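Local atomic coordinates of protein TASOR (Homo sapiens, PDB entry 6TL1), a protein that serves in the HUSH complex, which maintains epigenetic silencing by promoting recruitment of the histone methyltransferase SETDB1 and of MORC2 to loci rich in H3K9me3. Residues L47-E57 and R193-P201. Residues are numbered along the deposited sequence; the frame is centred on the assembly and turned at random.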
loop_
_atom_site.group_PDB
_atom_site.type_symbol
_atom_site.label_atom_id
_atom_site.label_comp_id
_atom_site.label_asym_id
_atom_site.label_seq_id
_atom_site.Cartn_x
_atom_site.Cartn_y
_atom_site.Cartn_z
ATOM N N LEU A 47 -13.908 -5.797 6.439
ATOM C CA LEU A 47 -12.454 -5.635 6.418
ATOM C C LEU A 47 -11.960 -4.904 7.656
ATOM O O LEU A 47 -10.878 -5.205 8.171
ATOM C CB LEU A 47 -12.005 -4.892 5.151
ATOM C CG LEU A 47 -12.214 -5.693 3.868
ATOM C CD1 LEU A 47 -11.760 -4.929 2.654
ATOM C CD2 LEU A 47 -11.458 -7.020 3.976
ATOM N N GLU A 48 -12.739 -3.938 8.152
ATOM C CA GLU A 48 -12.296 -3.202 9.329
ATOM C C GLU A 48 -12.352 -4.091 10.566
ATOM O O GLU A 48 -11.481 -4.003 11.439
ATOM C CB GLU A 48 -13.146 -1.945 9.518
ATOM C CG GLU A 48 -13.006 -0.937 8.369
ATOM C CD GLU A 48 -13.995 0.224 8.467
ATOM O OE1 GLU A 48 -13.629 1.365 8.107
ATOM O OE2 GLU A 48 -15.144 -0.005 8.907
ATOM N N LYS A 49 -13.358 -4.973 10.642
ATOM C CA LYS A 49 -13.394 -5.952 11.726
ATOM C C LYS A 49 -12.137 -6.797 11.742
ATOM O O LYS A 49 -11.547 -7.003 12.810
ATOM C CB LYS A 49 -14.617 -6.877 11.613
ATOM C CG LYS A 49 -15.940 -6.224 11.874
ATOM C CD LYS A 49 -17.051 -7.228 12.188
ATOM C CE LYS A 49 -18.181 -7.107 11.179
ATOM N NZ LYS A 49 -19.531 -7.460 11.709
ATOM N N GLU A 50 -11.699 -7.272 10.577
ATOM C CA GLU A 50 -10.585 -8.203 10.568
ATOM C C GLU A 50 -9.262 -7.480 10.779
ATOM O O GLU A 50 -8.352 -8.040 11.396
ATOM C CB GLU A 50 -10.586 -9.000 9.269
ATOM C CG GLU A 50 -11.876 -9.778 9.097
ATOM C CD GLU A 50 -11.772 -10.968 8.162
ATOM O OE1 GLU A 50 -11.031 -10.903 7.160
ATOM O OE2 GLU A 50 -12.503 -11.954 8.402
ATOM N N PHE A 51 -9.166 -6.216 10.345
ATOM C CA PHE A 51 -8.002 -5.396 10.667
ATOM C C PHE A 51 -7.901 -5.203 12.175
ATOM O O PHE A 51 -6.840 -5.413 12.780
ATOM C CB PHE A 51 -8.109 -4.047 9.934
ATOM C CG PHE A 51 -6.898 -3.158 10.069
ATOM C CD1 PHE A 51 -6.784 -2.276 11.133
ATOM C CD2 PHE A 51 -5.896 -3.164 9.096
ATOM C CE1 PHE A 51 -5.680 -1.445 11.250
ATOM C CE2 PHE A 51 -4.790 -2.332 9.212
ATOM C CZ PHE A 51 -4.688 -1.472 10.283
ATOM N N THR A 52 -9.020 -4.840 12.806
ATOM C CA THR A 52 -9.026 -4.646 14.252
ATOM C C THR A 52 -8.719 -5.945 14.983
ATOM O O THR A 52 -7.946 -5.955 15.947
ATOM C CB THR A 52 -10.384 -4.111 14.696
ATOM O OG1 THR A 52 -10.525 -2.741 14.301
ATOM C CG2 THR A 52 -10.553 -4.248 16.205
ATOM N N GLU A 53 -9.302 -7.055 14.525
ATOM C CA GLU A 53 -9.003 -8.350 15.127
ATOM C C GLU A 53 -7.520 -8.684 14.993
ATOM O O GLU A 53 -6.881 -9.117 15.960
ATOM C CB GLU A 53 -9.865 -9.426 14.461
ATOM C CG GLU A 53 -9.553 -10.855 14.851
ATOM C CD GLU A 53 -9.714 -11.123 16.334
ATOM O OE1 GLU A 53 -8.875 -11.861 16.893
ATOM O OE2 GLU A 53 -10.667 -10.590 16.941
ATOM N N LYS A 54 -6.950 -8.461 13.808
ATOM C CA LYS A 54 -5.536 -8.761 13.592
ATOM C C LYS A 54 -4.654 -7.920 14.497
ATOM O O LYS A 54 -3.690 -8.425 15.080
ATOM C CB LYS A 54 -5.162 -8.516 12.127
ATOM C CG LYS A 54 -3.666 -8.630 11.824
ATOM C CD LYS A 54 -3.206 -10.080 11.959
ATOM C CE LYS A 54 -1.730 -10.219 11.563
ATOM N NZ LYS A 54 -1.224 -11.623 11.688
ATOM N N ARG A 55 -4.997 -6.644 14.671
ATOM C CA ARG A 55 -4.201 -5.806 15.557
ATOM C C ARG A 55 -4.198 -6.331 16.982
ATOM O O ARG A 55 -3.172 -6.271 17.663
ATOM C CB ARG A 55 -4.687 -4.356 15.549
ATOM C CG ARG A 55 -3.698 -3.496 16.305
ATOM C CD ARG A 55 -4.311 -2.309 16.960
ATOM N NE ARG A 55 -4.729 -1.321 15.981
ATOM C CZ ARG A 55 -5.992 -0.964 15.776
ATOM N NH1 ARG A 55 -6.969 -1.512 16.490
ATOM N NH2 ARG A 55 -6.279 -0.047 14.860
ATOM N N ARG A 56 -5.340 -6.824 17.474
ATOM C CA ARG A 56 -5.327 -7.326 18.840
ATOM C C ARG A 56 -4.586 -8.655 18.936
ATOM O O ARG A 56 -4.011 -8.969 19.985
ATOM C CB ARG A 56 -6.748 -7.462 19.390
ATOM C CG ARG A 56 -7.499 -6.136 19.538
ATOM C CD ARG A 56 -8.831 -6.355 20.219
ATOM N NE ARG A 56 -8.657 -6.382 21.658
ATOM C CZ ARG A 56 -9.638 -6.595 22.518
ATOM N NH1 ARG A 56 -9.389 -6.594 23.819
ATOM N NH2 ARG A 56 -10.871 -6.812 22.074
ATOM N N GLU A 57 -4.588 -9.459 17.872
ATOM C CA GLU A 57 -3.780 -10.678 17.911
ATOM C C GLU A 57 -2.295 -10.348 17.889
ATOM O O GLU A 57 -1.496 -11.025 18.541
ATOM C CB GLU A 57 -4.123 -11.622 16.756
ATOM C CG GLU A 57 -5.586 -11.810 16.473
ATOM C CD GLU A 57 -5.839 -12.889 15.436
ATOM O OE1 GLU A 57 -4.880 -13.274 14.730
ATOM O OE2 GLU A 57 -6.997 -13.352 15.325
ATOM N N ARG A 193 -2.540 -17.083 3.789
ATOM C CA ARG A 193 -3.843 -16.486 3.537
ATOM C C ARG A 193 -3.824 -15.775 2.192
ATOM O O ARG A 193 -2.803 -15.210 1.791
ATOM C CB ARG A 193 -4.187 -15.503 4.656
ATOM C CG ARG A 193 -4.587 -16.172 5.965
ATOM C CD ARG A 193 -5.101 -15.148 6.958
ATOM N NE ARG A 193 -6.001 -14.196 6.321
ATOM C CZ ARG A 193 -7.322 -14.218 6.466
ATOM N NH1 ARG A 193 -7.887 -15.146 7.229
ATOM N NH2 ARG A 193 -8.075 -13.316 5.848
ATOM N N ARG A 194 -4.935 -15.839 1.462
ATOM C CA ARG A 194 -4.940 -15.113 0.203
ATOM C C ARG A 194 -5.176 -13.623 0.406
ATOM O O ARG A 194 -4.902 -12.834 -0.505
ATOM C CB ARG A 194 -5.985 -15.679 -0.761
ATOM C CG ARG A 194 -5.643 -17.061 -1.293
ATOM C CD ARG A 194 -6.406 -17.387 -2.566
ATOM N NE ARG A 194 -5.963 -16.543 -3.677
ATOM C CZ ARG A 194 -6.687 -15.588 -4.252
ATOM N NH1 ARG A 194 -7.923 -15.336 -3.838
ATOM N NH2 ARG A 194 -6.168 -14.885 -5.251
ATOM N N ARG A 195 -5.664 -13.211 1.581
ATOM C CA ARG A 195 -5.857 -11.799 1.891
ATOM C C ARG A 195 -5.281 -11.503 3.274
ATOM O O ARG A 195 -5.882 -11.880 4.290
ATOM C CB ARG A 195 -7.333 -11.408 1.836
ATOM C CG ARG A 195 -7.561 -9.942 2.224
ATOM C CD ARG A 195 -9.012 -9.537 2.139
ATOM N NE ARG A 195 -9.876 -10.446 2.877
ATOM C CZ ARG A 195 -10.036 -10.422 4.198
ATOM N NH1 ARG A 195 -9.374 -9.549 4.951
ATOM N NH2 ARG A 195 -10.854 -11.294 4.779
ATOM N N PRO A 196 -4.126 -10.840 3.347
ATOM C CA PRO A 196 -3.601 -10.438 4.657
ATOM C C PRO A 196 -4.547 -9.448 5.304
ATOM O O PRO A 196 -5.068 -8.554 4.637
ATOM C CB PRO A 196 -2.255 -9.782 4.316
ATOM C CG PRO A 196 -1.897 -10.319 2.957
ATOM C CD PRO A 196 -3.225 -10.451 2.251
ATOM N N ARG A 197 -4.783 -9.617 6.604
ATOM C CA ARG A 197 -5.785 -8.796 7.272
ATOM C C ARG A 197 -5.244 -7.494 7.852
ATOM O O ARG A 197 -6.053 -6.627 8.226
ATOM C CB ARG A 197 -6.491 -9.570 8.394
ATOM C CG ARG A 197 -6.986 -10.979 8.058
ATOM C CD ARG A 197 -7.381 -11.724 9.343
ATOM N NE ARG A 197 -6.228 -12.192 10.082
ATOM C CZ ARG A 197 -6.282 -12.627 11.335
ATOM N NH1 ARG A 197 -5.182 -13.047 11.944
ATOM N NH2 ARG A 197 -7.422 -12.585 12.008
ATOM N N HIS A 198 -3.922 -7.312 7.912
ATOM C CA HIS A 198 -3.347 -6.060 8.390
ATOM C C HIS A 198 -3.156 -5.044 7.262
ATOM O O HIS A 198 -2.383 -4.093 7.403
ATOM C CB HIS A 198 -2.042 -6.320 9.163
ATOM C CG HIS A 198 -1.062 -7.219 8.472
ATOM N ND1 HIS A 198 -1.399 -8.460 7.971
ATOM C CD2 HIS A 198 0.271 -7.080 8.255
ATOM C CE1 HIS A 198 -0.329 -9.027 7.443
ATOM N NE2 HIS A 198 0.697 -8.208 7.596
ATOM N N VAL A 199 -3.887 -5.222 6.169
ATOM C CA VAL A 199 -4.025 -4.288 5.066
ATOM C C VAL A 199 -5.514 -4.048 4.869
ATOM O O VAL A 199 -6.282 -5.006 4.723
ATOM C CB VAL A 199 -3.399 -4.849 3.779
ATOM C CG1 VAL A 199 -3.764 -3.992 2.598
ATOM C CG2 VAL A 199 -1.866 -4.986 3.946
ATOM N N CYS A 200 -5.931 -2.776 4.894
ATOM C CA CYS A 200 -7.357 -2.453 4.808
ATOM C C CYS A 200 -7.580 -1.196 3.974
ATOM O O CYS A 200 -6.965 -0.154 4.257
ATOM C CB CYS A 200 -7.945 -2.268 6.211
ATOM S SG CYS A 200 -9.735 -2.078 6.238
ATOM N N PRO A 201 -8.430 -1.244 2.951
ATOM C CA PRO A 201 -8.714 -0.031 2.170
ATOM C C PRO A 201 -9.366 1.042 3.033
ATOM O O PRO A 201 -10.282 0.771 3.818
ATOM C CB PRO A 201 -9.654 -0.523 1.069
ATOM C CG PRO A 201 -10.293 -1.728 1.637
ATOM C CD PRO A 201 -9.264 -2.380 2.524
HETATM O O HOH W 1 -8.755 -6.512 6.843
#
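Leu47 and Phe51, one turn apart on helix 47-57, straddle the side chain of Cys200. SG of Cys200 lies 3.8 Å from CB of Leu47, while CB of Cys200 meets CD2 of the Phe51 ring at 3.7 Å. The two methyls of Leu47 divide the work. Leu47 CD1 packs on the Pro201 ring, 3.6 Å from Pro201 CD. Leu47 CD2 sits over one face of the Arg195 guanidinium, offset toward its rim; Arg193 NH2 lies over the opposite face, likewise offset. Phe51 has CG anti to its backbone N (chi1 -174°), which sends the ring along the start of strand 199-201. Phe51 CE2 comes 3.5 Å from the carbonyl O of His198. The backbones are also close here: CA of Phe51 makes a CA-H...O contact with O of Arg197. A water lies within hydrogen-bonding distance of Leu47 O and Arg197 O, though it cannot donate to every acceptor around it.

Charged side chains flank this apolar part. Glu50 and Arg195 form a salt bridge, with OE1 near the guanidinium edge. Arg195 NH2 and Glu50 OE1 are modelled unusually close, so their exact distance is doubtful; NH1 adds a weak bond. Further along, Arg197 NH1 donates to Glu57 OE1 at 2.8 Å, from above the carboxylate plane. Lys54, bent at chi2 (69°), runs between Arg197 and His198. Its CB lies over the centre of the Arg197 guanidinium, but Lys54 CD comes nearer, 3.6 Å from Arg197 NH1. Lys54 NZ and Arg197 NH1 both pair with Glu186, which probably offsets their like charges.

The contact belongs to the pseudo-PARP domain. Segment 47-57 runs roughly antiparallel to strand segment 199-201 (152°). Helix 45-60 covers the beginning of strand 199-209, which lies between 34-42 and 126-134 in the five-stranded antiparallel sheet.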